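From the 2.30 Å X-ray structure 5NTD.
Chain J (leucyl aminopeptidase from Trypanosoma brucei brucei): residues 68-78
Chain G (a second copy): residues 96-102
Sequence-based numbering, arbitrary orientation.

Chain J 68-78: NPAVAEAIERV
Chain G, residues 96-102: GSKFVRV

Residues 69-77 of chain J form an α-helix, phi/psi mostly near -65/-40, that packs against strand 99-102 of chain G, an extended segment with phi -92 to -119 and psi 119 to 146. Their axes approach to 11.1 Å, with 75° between the N-to-C directions (signed crossing -75°). In register, Glu73(J) CA lies 8.1 Å from Phe99(G) CA, and Arg77(J) CA lies 10.3 Å from Arg101(G) CA. An i to i+4 ladder holds the helix, with Glu73(J) N to Pro69(J) O at 3.0 Å and Arg77(J) N to Glu73(J) O at 2.9 Å. Asn68(J), chi1 p, caps it: Asn68(J) OD1 accepts from Val71(J) N at 3.0 Å and, weakly, from Ala70(J) N at 2.9 Å. Proline, lacking an N-H, suits the first turn. Gly96(G) has positive phi (61/43), which favours glycine.

Pro69(J), Glu73(J) and Arg77(J), spaced four apart, direct their CA-to-CB bonds toward the strand; nonpolar Val71(J) and Ile75(J) are buried out of its reach. Phe99(G) (chi1 m, chi2 86°) is buried and gives the largest covered area, 93 of 256 Å² in total. Glu73(J), chi1 t and chi2 p, lays its aliphatic stem over one ring face: Glu73(J) CG is 4.0 Å from the Phe99(G) centroid, a CH-pi contact, and 3.6 Å from CD1 of that ring. Phe99(G) CZ reaches 3.8 Å from Pro69(J) O.

Arg77(J) (m, t, chi3 135°, chi4 92°) pairs with Glu73(J) in a salt bridge along the helix, although the modelled atoms are too close for a reliable distance. Arg77(J) NH2 lies 3.5 Å from Phe99(G) O. Water 1 bridges the stretches, accepting from Arg77(J) NH1 (2.9 Å) and Phe99(G) N (3.1 Å) and donating to Ser97(G) OG (2.8 Å). Ser97(G) OG, chi1 t, donates to Phe99(G) O at 2.8 Å.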

# COMPACT_ATOMS: atom_id res chain seq x y z
N ASN J 68 56.02 -15.13 13.69
CA ASN J 68 56.85 -14.57 14.75
C ASN J 68 55.97 -14.33 15.98
O ASN J 68 54.81 -14.65 15.94
CB ASN J 68 57.60 -13.31 14.27
CG ASN J 68 56.75 -12.06 14.34
OD1 ASN J 68 55.53 -12.11 14.54
ND2 ASN J 68 57.40 -10.91 14.19
N PRO J 69 56.50 -13.77 17.06
CA PRO J 69 55.66 -13.62 18.25
C PRO J 69 54.46 -12.68 18.12
O PRO J 69 53.46 -12.85 18.84
CB PRO J 69 56.62 -13.08 19.31
CG PRO J 69 57.97 -13.53 18.85
CD PRO J 69 57.91 -13.43 17.35
N ALA J 70 54.55 -11.71 17.23
CA ALA J 70 53.42 -10.81 16.95
C ALA J 70 52.24 -11.57 16.30
O ALA J 70 51.07 -11.42 16.68
CB ALA J 70 53.84 -9.66 16.06
N VAL J 71 52.60 -12.40 15.33
CA VAL J 71 51.64 -13.28 14.67
C VAL J 71 51.00 -14.23 15.67
O VAL J 71 49.81 -14.48 15.64
CB VAL J 71 52.28 -14.05 13.55
CG1 VAL J 71 51.28 -15.00 12.90
CG2 VAL J 71 52.81 -13.10 12.49
N ALA J 72 51.81 -14.75 16.57
CA ALA J 72 51.30 -15.61 17.67
C ALA J 72 50.28 -14.85 18.50
O ALA J 72 49.25 -15.37 18.89
CB ALA J 72 52.43 -16.12 18.56
N GLU J 73 50.58 -13.60 18.77
CA GLU J 73 49.65 -12.74 19.54
C GLU J 73 48.36 -12.43 18.74
O GLU J 73 47.27 -12.40 19.30
CB GLU J 73 50.32 -11.44 19.96
CG GLU J 73 49.50 -10.57 20.92
CD GLU J 73 49.19 -11.23 22.26
OE1 GLU J 73 49.81 -12.24 22.56
OE2 GLU J 73 48.30 -10.74 23.01
N ALA J 74 48.50 -12.23 17.44
CA ALA J 74 47.35 -12.05 16.55
C ALA J 74 46.41 -13.25 16.67
O ALA J 74 45.19 -13.11 16.72
CB ALA J 74 47.78 -11.89 15.11
N ILE J 75 47.00 -14.43 16.73
CA ILE J 75 46.24 -15.68 16.85
C ILE J 75 45.46 -15.71 18.17
O ILE J 75 44.34 -16.19 18.22
CB ILE J 75 47.15 -16.89 16.63
CG1 ILE J 75 47.58 -16.94 15.15
CG2 ILE J 75 46.45 -18.19 16.98
CD1 ILE J 75 48.74 -17.89 14.85
N GLU J 76 46.06 -15.17 19.23
CA GLU J 76 45.35 -15.07 20.55
C GLU J 76 44.25 -14.06 20.56
O GLU J 76 43.21 -14.27 21.17
CB GLU J 76 46.28 -14.71 21.71
CG GLU J 76 47.27 -15.79 22.11
CD GLU J 76 46.61 -17.14 22.37
OE1 GLU J 76 45.52 -17.15 23.02
OE2 GLU J 76 47.16 -18.16 21.87
N ARG J 77 44.48 -12.97 19.86
CA ARG J 77 43.57 -11.80 19.91
C ARG J 77 42.41 -11.81 18.90
O ARG J 77 41.38 -11.19 19.11
CB ARG J 77 44.37 -10.50 19.79
CG ARG J 77 45.11 -10.14 21.06
CD ARG J 77 45.99 -8.92 20.83
NE ARG J 77 46.00 -7.84 21.82
CZ ARG J 77 46.83 -7.71 22.85
NH1 ARG J 77 47.73 -8.64 23.13
NH2 ARG J 77 46.73 -6.64 23.63
N VAL J 78 42.59 -12.53 17.81
CA VAL J 78 41.56 -12.62 16.73
C VAL J 78 40.29 -13.27 17.28
O VAL J 78 40.32 -14.21 18.08
CB VAL J 78 42.06 -13.37 15.48
CG1 VAL J 78 42.25 -14.86 15.74
CG2 VAL J 78 41.13 -13.15 14.29
N GLY G 96 49.69 -5.11 32.95
CA GLY G 96 50.79 -6.09 32.76
C GLY G 96 50.68 -6.96 31.50
O GLY G 96 51.01 -8.13 31.51
N SER G 97 50.32 -6.33 30.40
CA SER G 97 50.00 -7.01 29.16
C SER G 97 51.30 -7.09 28.36
O SER G 97 52.08 -6.14 28.33
CB SER G 97 48.94 -6.20 28.42
OG SER G 97 48.44 -6.84 27.26
N LYS G 98 51.57 -8.26 27.78
CA LYS G 98 52.85 -8.52 27.07
C LYS G 98 52.98 -7.53 25.91
O LYS G 98 54.04 -6.92 25.62
CB LYS G 98 52.81 -9.97 26.54
N PHE G 99 51.85 -7.35 25.25
CA PHE G 99 51.75 -6.38 24.17
C PHE G 99 50.72 -5.32 24.49
O PHE G 99 49.73 -5.58 25.18
CB PHE G 99 51.34 -7.05 22.92
CG PHE G 99 52.27 -8.09 22.48
CD1 PHE G 99 52.16 -9.38 22.97
CD2 PHE G 99 53.19 -7.82 21.49
CE1 PHE G 99 52.99 -10.39 22.49
CE2 PHE G 99 54.04 -8.82 21.00
CZ PHE G 99 53.93 -10.11 21.50
N VAL G 100 51.01 -4.12 24.03
CA VAL G 100 50.02 -3.02 24.05
C VAL G 100 49.60 -2.79 22.61
O VAL G 100 50.44 -2.72 21.69
CB VAL G 100 50.60 -1.71 24.58
CG1 VAL G 100 49.64 -0.57 24.29
CG2 VAL G 100 50.83 -1.82 26.07
N ARG G 101 48.30 -2.74 22.42
CA ARG G 101 47.75 -2.47 21.08
C ARG G 101 47.55 -0.97 21.01
O ARG G 101 46.92 -0.39 21.89
CB ARG G 101 46.43 -3.19 20.85
CG ARG G 101 45.86 -3.03 19.45
CD ARG G 101 46.72 -3.67 18.37
NE ARG G 101 45.98 -3.99 17.16
CZ ARG G 101 46.48 -4.60 16.08
NH1 ARG G 101 47.75 -4.93 16.00
NH2 ARG G 101 45.69 -4.86 15.05
N VAL G 102 48.09 -0.37 19.97
CA VAL G 102 47.93 1.06 19.71
C VAL G 102 47.11 1.24 18.45
O VAL G 102 47.51 0.78 17.39
CB VAL G 102 49.28 1.79 19.51
CG1 VAL G 102 49.07 3.26 19.20
CG2 VAL G 102 50.13 1.67 20.76
O HOH W 1 49.26 -8.92 25.61